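Local coordinates for protein glia-derived nexin (Homo sapiens, PDB 4DY0) that inhibits the serine proteases thrombin, trypsin and urokinase, binds heparin, and promotes neurite extension by blocking thrombin, at residues L6-L11 against K71-I76; Y64-V69 against V108-D113. All coordinates share one frame; numbering follows the deposited sequence.

How the contacts relate
From the N terminus, helix 5-26 supplies the first half of contact 1. The chain then runs through helix 52-62 to the loop 64-69, half of contact 2, and straight into helix 70-81, where 71-76 closes contact 1. Only later does 108-113, on helix 105-115, close contact 2, so the two closures cross rather than nest. Their centres lie about 12 Å apart, on the same side of the chain's centre. A salt bridge, K74 NZ to D113 OD2 at 2.9 Å, joins them, and L8 CD1 packs on Y64 CD1 at 3.7 Å. Helix 70-81 and its preceding loop thus tie helix 5-26 to helix 105-115.

Contact 1: L6-L11 against K71-I76; sequences LSLEEL and KILKKI. With SGN (2-deoxy-6-O-sulfo-2-(sulfoamino)-alpha-D-glucopyranose), chain C.
L8 and E9 meet I72, L73 and I76 where two helices of the serpin fold, 5-26 and 70-81, pack almost at right angles. Their short segments cross at -81°, with the axes 10.4 Å apart. L8 points at the other helix from its CB, and with CG anti to the backbone N (chi1 -168°) the turn at chi2 puts its CD2 branch in the lead. That methyl meets CG2 of I72 at 3.6 Å, the two side chains crossing obliquely, while L73 lies roughly perpendicular to L8. The next residue, E9, meets I76, one turn on from I72: its CB is 4.1 Å from I76 CD1. The chain then bends at chi2 (50°), bringing OE2 alongside the methyls of I76. The buried acid has its polar partners elsewhere, since OE1 bonds to H37 ND1 and S13 OG.

Helix 70-81 is helix D in serpin naming, the heparin site of several relatives, and a heparin sugar lies against it here. K74 runs extended past the sulfamate, with CD 3.4 Å from SGN O1S. A leucine in its place, having no charge, would probably leave D113 without its salt-bridge mate and weaken the hold on the N-sulfo group. Back in the helix interface, E9 OE2 ends 3.6 Å from I76 CG2.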
loop_
_atom_site.group_PDB
_atom_site.type_symbol
_atom_site.label_atom_id
_atom_site.label_comp_id
_atom_site.label_asym_id
_atom_site.label_seq_id
_atom_site.Cartn_x
_atom_site.Cartn_y
_atom_site.Cartn_z
ATOM N N LEU A 6 2.219 3.297 -18.407
ATOM C CA LEU A 6 3.057 3.835 -17.338
ATOM C C LEU A 6 2.452 5.097 -16.734
ATOM O O LEU A 6 2.490 5.293 -15.518
ATOM C CB LEU A 6 4.468 4.119 -17.854
ATOM C CG LEU A 6 5.172 2.909 -18.472
ATOM C CD1 LEU A 6 6.536 3.300 -19.023
ATOM C CD2 LEU A 6 5.292 1.781 -17.456
ATOM N N SER A 7 1.895 5.949 -17.591
ATOM C CA SER A 7 1.238 7.171 -17.134
ATOM C C SER A 7 -0.012 6.871 -16.315
ATOM O O SER A 7 -0.278 7.525 -15.306
ATOM C CB SER A 7 0.878 8.068 -18.318
ATOM O OG SER A 7 1.945 8.942 -18.627
ATOM N N LEU A 8 -0.777 5.881 -16.758
ATOM C CA LEU A 8 -2.003 5.509 -16.076
ATOM C C LEU A 8 -1.700 5.024 -14.666
ATOM O O LEU A 8 -2.388 5.388 -13.714
ATOM C CB LEU A 8 -2.739 4.421 -16.853
ATOM C CG LEU A 8 -4.165 4.150 -16.387
ATOM C CD1 LEU A 8 -4.960 5.446 -16.415
ATOM C CD2 LEU A 8 -4.812 3.095 -17.268
ATOM N N GLU A 9 -0.669 4.198 -14.535
ATOM C CA GLU A 9 -0.273 3.680 -13.235
ATOM C C GLU A 9 0.230 4.811 -12.355
ATOM O O GLU A 9 -0.024 4.837 -11.149
ATOM C CB GLU A 9 0.809 2.615 -13.385
ATOM C CG GLU A 9 1.253 2.010 -12.069
ATOM C CD GLU A 9 0.084 1.551 -11.212
ATOM O OE1 GLU A 9 0.208 1.596 -9.968
ATOM O OE2 GLU A 9 -0.959 1.155 -11.778
ATOM N N GLU A 10 0.941 5.751 -12.969
ATOM C CA GLU A 10 1.480 6.896 -12.253
ATOM C C GLU A 10 0.369 7.703 -11.587
ATOM O O GLU A 10 0.494 8.111 -10.432
ATOM C CB GLU A 10 2.281 7.780 -13.204
ATOM C CG GLU A 10 3.566 8.304 -12.604
ATOM C CD GLU A 10 4.590 8.664 -13.660
ATOM O OE1 GLU A 10 5.676 8.043 -13.673
ATOM O OE2 GLU A 10 4.303 9.562 -14.480
ATOM N N LEU A 11 -0.717 7.933 -12.317
ATOM C CA LEU A 11 -1.853 8.665 -11.767
ATOM C C LEU A 11 -2.395 7.955 -10.532
ATOM O O LEU A 11 -2.655 8.582 -9.501
ATOM C CB LEU A 11 -2.959 8.813 -12.816
ATOM C CG LEU A 11 -2.664 9.769 -13.976
ATOM C CD1 LEU A 11 -3.701 9.623 -15.079
ATOM C CD2 LEU A 11 -2.606 11.204 -13.478
ATOM N N LYS A 71 -9.151 -2.354 -19.783
ATOM C CA LYS A 71 -8.202 -3.328 -20.324
ATOM C C LYS A 71 -6.769 -3.033 -19.878
ATOM O O LYS A 71 -6.016 -3.947 -19.537
ATOM C CB LYS A 71 -8.291 -3.380 -21.855
ATOM N N ILE A 72 -6.398 -1.755 -19.874
ATOM C CA ILE A 72 -5.072 -1.344 -19.416
ATOM C C ILE A 72 -4.915 -1.586 -17.913
ATOM O O ILE A 72 -3.940 -2.191 -17.470
ATOM C CB ILE A 72 -4.794 0.137 -19.737
ATOM C CG1 ILE A 72 -5.030 0.410 -21.228
ATOM C CG2 ILE A 72 -3.375 0.507 -19.356
ATOM C CD1 ILE A 72 -4.665 1.819 -21.662
ATOM N N LEU A 73 -5.881 -1.111 -17.137
ATOM C CA LEU A 73 -5.905 -1.367 -15.701
ATOM C C LEU A 73 -5.751 -2.856 -15.424
ATOM O O LEU A 73 -4.970 -3.262 -14.564
ATOM C CB LEU A 73 -7.219 -0.875 -15.101
ATOM C CG LEU A 73 -7.269 0.516 -14.469
ATOM C CD1 LEU A 73 -6.118 1.390 -14.931
ATOM C CD2 LEU A 73 -8.624 1.174 -14.734
ATOM N N LYS A 74 -6.507 -3.663 -16.159
ATOM C CA LYS A 74 -6.486 -5.108 -15.984
ATOM C C LYS A 74 -5.098 -5.682 -16.258
ATOM O O LYS A 74 -4.582 -6.477 -15.473
ATOM C CB LYS A 74 -7.517 -5.769 -16.905
ATOM C CG LYS A 74 -7.650 -7.263 -16.706
ATOM C CD LYS A 74 -8.500 -7.889 -17.790
ATOM C CE LYS A 74 -8.488 -9.404 -17.680
ATOM N NZ LYS A 74 -9.059 -10.043 -18.894
ATOM N N LYS A 75 -4.504 -5.277 -17.377
ATOM C CA LYS A 75 -3.178 -5.752 -17.767
ATOM C C LYS A 75 -2.153 -5.443 -16.679
ATOM O O LYS A 75 -1.305 -6.277 -16.350
ATOM C CB LYS A 75 -2.754 -5.116 -19.096
ATOM C CG LYS A 75 -1.594 -5.814 -19.794
ATOM N N ILE A 76 -2.242 -4.241 -16.117
ATOM C CA ILE A 76 -1.337 -3.834 -15.051
ATOM C C ILE A 76 -1.550 -4.684 -13.802
ATOM O O ILE A 76 -0.591 -5.185 -13.206
ATOM C CB ILE A 76 -1.509 -2.338 -14.707
ATOM C CG1 ILE A 76 -1.087 -1.473 -15.895
ATOM C CG2 ILE A 76 -0.711 -1.976 -13.465
ATOM C CD1 ILE A 76 -1.350 -0.004 -15.702
HETATM C C1 SGN C . -5.144 -11.875 -22.853
HETATM C C2 SGN C . -5.501 -10.410 -22.611
HETATM C C3 SGN C . -6.573 -9.940 -23.606
HETATM C C4 SGN C . -7.724 -10.947 -23.696
HETATM C C5 SGN C . -7.184 -12.359 -23.897
HETATM C C6 SGN C . -7.836 -13.003 -25.126
HETATM N N2 SGN C . -5.932 -10.193 -21.220
HETATM O O3 SGN C . -5.983 -9.759 -24.904
HETATM O O5 SGN C . -5.760 -12.314 -24.072
HETATM O O6 SGN C . -6.822 -13.364 -26.074
HETATM S S1 SGN C . -4.939 -9.100 -20.475
HETATM O O1S SGN C . -5.786 -8.049 -19.753
HETATM O O2S SGN C . -4.047 -9.816 -19.457
HETATM O O3S SGN C . -4.059 -8.412 -21.522
HETATM S S2 SGN C . -6.313 -14.807 -26.192
HETATM O O4S SGN C . -6.106 -15.156 -27.666
HETATM O O5S SGN C . -4.980 -14.948 -25.452
HETATM O O6S SGN C . -7.337 -15.768 -25.584
#

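Contact 2: Y64-V69 against V108-D113; sequences YGVNGV and VTRNKD
A type II beta turn formed by V66 to V69, in the loop joining helices C and D of the serpin fold (52-62 and 70-81), faces the middle of helix 105-115, helix E in serpin naming. The backbones stay well apart: the nearest CA atoms, those of N67 and R110, are 9.6 Å from each other. V69 N donates to V66 O at 3.0 Å to close the turn. G68 takes the third place with positive phi (99°), where a side chain would be jammed against the preceding carbonyl oxygen. V69 is then the N-cap residue of helix 70-81, and Q47 holds the approach to the turn by bonding to Y64 O and V66 N.

One long side chain spans most of the gap. R110, its side chain about 10 Å from the bound heparin sugar, starts toward the loop and bends at both chi2 and chi3, so that its guanidinium arrives with NH2 leading. N67 answers from the turn with its amide oxygen: OD1 lies 3.7 Å from R110 NH2, near the guanidinium plane and on the NE side. The amide itself is turned 67° from that plane, and the two side chains approach at a slant. V66 O, 4.0 Å from R110 NH2, lies nearly in line with the CZ-NH2 bond instead. L48 touches both V66 and R110.

Both separations are longer than a hydrogen bond. What joins loop to helix here is therefore probably a loose electrostatic attraction between a cation and two oxygens, one of them already engaged by the turn, at a small and partly buried interface.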
loop_
_atom_site.group_PDB
_atom_site.type_symbol
_atom_site.label_atom_id
_atom_site.label_comp_id
_atom_site.label_asym_id
_atom_site.label_seq_id
_atom_site.Cartn_x
_atom_site.Cartn_y
_atom_site.Cartn_z
ATOM N N TYR A 64 -9.226 9.889 -14.389
ATOM C CA TYR A 64 -9.580 9.001 -15.494
ATOM C C TYR A 64 -10.827 8.183 -15.188
ATOM O O TYR A 64 -11.201 8.013 -14.027
ATOM C CB TYR A 64 -8.419 8.070 -15.854
ATOM C CG TYR A 64 -8.012 7.113 -14.755
ATOM C CD1 TYR A 64 -6.925 7.391 -13.937
ATOM C CD2 TYR A 64 -8.706 5.927 -14.542
ATOM C CE1 TYR A 64 -6.538 6.522 -12.941
ATOM C CE2 TYR A 64 -8.327 5.048 -13.539
ATOM C CZ TYR A 64 -7.241 5.353 -12.744
ATOM O OH TYR A 64 -6.850 4.493 -11.744
ATOM N N GLY A 65 -11.470 7.688 -16.239
ATOM C CA GLY A 65 -12.630 6.820 -16.085
ATOM C C GLY A 65 -12.247 5.377 -16.353
ATOM O O GLY A 65 -11.458 5.096 -17.258
ATOM N N VAL A 66 -12.796 4.458 -15.566
ATOM C CA VAL A 66 -12.487 3.044 -15.736
ATOM C C VAL A 66 -12.965 2.533 -17.093
ATOM O O VAL A 66 -12.253 1.790 -17.766
ATOM C CB VAL A 66 -13.089 2.187 -14.614
ATOM C CG1 VAL A 66 -12.827 0.715 -14.883
ATOM C CG2 VAL A 66 -12.503 2.592 -13.278
ATOM N N ASN A 67 -14.172 2.932 -17.487
ATOM C CA ASN A 67 -14.690 2.611 -18.814
ATOM C C ASN A 67 -13.794 3.215 -19.884
ATOM O O ASN A 67 -13.689 4.435 -19.990
ATOM C CB ASN A 67 -16.111 3.151 -18.993
ATOM C CG ASN A 67 -17.153 2.324 -18.268
ATOM O OD1 ASN A 67 -16.828 1.457 -17.459
ATOM N ND2 ASN A 67 -18.421 2.594 -18.556
ATOM N N GLY A 68 -13.143 2.367 -20.671
ATOM C CA GLY A 68 -12.265 2.858 -21.725
ATOM C C GLY A 68 -10.803 2.851 -21.332
ATOM O O GLY A 68 -9.941 3.268 -22.103
ATOM N N VAL A 69 -10.518 2.380 -20.126
ATOM C CA VAL A 69 -9.141 2.161 -19.706
ATOM C C VAL A 69 -9.037 0.822 -18.986
ATOM O O VAL A 69 -7.946 0.359 -18.664
ATOM C CB VAL A 69 -8.627 3.312 -18.815
ATOM C CG1 VAL A 69 -7.448 2.857 -17.976
ATOM C CG2 VAL A 69 -8.243 4.507 -19.672
ATOM N N VAL A 108 -20.558 -6.687 -11.104
ATOM C CA VAL A 108 -19.911 -7.888 -10.577
ATOM C C VAL A 108 -18.860 -8.392 -11.555
ATOM O O VAL A 108 -17.727 -8.694 -11.175
ATOM C CB VAL A 108 -20.922 -9.022 -10.325
ATOM C CG1 VAL A 108 -20.199 -10.288 -9.876
ATOM C CG2 VAL A 108 -21.955 -8.596 -9.294
ATOM N N THR A 109 -19.254 -8.472 -12.821
ATOM C CA THR A 109 -18.388 -8.957 -13.887
ATOM C C THR A 109 -17.148 -8.096 -14.060
ATOM O O THR A 109 -16.024 -8.592 -13.986
ATOM C CB THR A 109 -19.145 -8.989 -15.223
ATOM O OG1 THR A 109 -20.313 -9.806 -15.086
ATOM C CG2 THR A 109 -18.258 -9.549 -16.325
ATOM N N ARG A 110 -17.362 -6.805 -14.302
ATOM C CA ARG A 110 -16.264 -5.867 -14.520
ATOM C C ARG A 110 -15.271 -5.876 -13.365
ATOM O O ARG A 110 -14.061 -5.823 -13.581
ATOM C CB ARG A 110 -16.796 -4.448 -14.756
ATOM C CG ARG A 110 -17.592 -4.285 -16.049
ATOM C CD ARG A 110 -16.676 -4.217 -17.264
ATOM N NE ARG A 110 -16.072 -2.895 -17.426
ATOM C CZ ARG A 110 -15.054 -2.629 -18.241
ATOM N NH1 ARG A 110 -14.508 -3.597 -18.968
ATOM N NH2 ARG A 110 -14.573 -1.394 -18.324
ATOM N N ASN A 111 -15.779 -5.944 -12.138
ATOM C CA ASN A 111 -14.905 -5.960 -10.963
ATOM C C ASN A 111 -14.017 -7.202 -10.907
ATOM O O ASN A 111 -12.829 -7.109 -10.590
ATOM C CB ASN A 111 -15.706 -5.795 -9.667
ATOM C CG ASN A 111 -15.697 -4.363 -9.153
ATOM O OD1 ASN A 111 -14.639 -3.743 -9.036
ATOM N ND2 ASN A 111 -16.877 -3.834 -8.833
ATOM N N LYS A 112 -14.590 -8.358 -11.224
ATOM C CA LYS A 112 -13.827 -9.598 -11.241
ATOM C C LYS A 112 -12.772 -9.531 -12.334
ATOM O O LYS A 112 -11.613 -9.883 -12.119
ATOM C CB LYS A 112 -14.747 -10.801 -11.468
ATOM C CG LYS A 112 -14.041 -12.154 -11.401
ATOM N N ASP A 113 -13.180 -9.054 -13.504
ATOM C CA ASP A 113 -12.296 -9.000 -14.662
ATOM C C ASP A 113 -11.142 -8.010 -14.478
ATOM O O ASP A 113 -9.974 -8.372 -14.612
ATOM C CB ASP A 113 -13.101 -8.647 -15.916
ATOM C CG ASP A 113 -12.267 -8.698 -17.182
ATOM O OD1 ASP A 113 -12.347 -7.738 -17.982
ATOM O OD2 ASP A 113 -11.534 -9.693 -17.380
#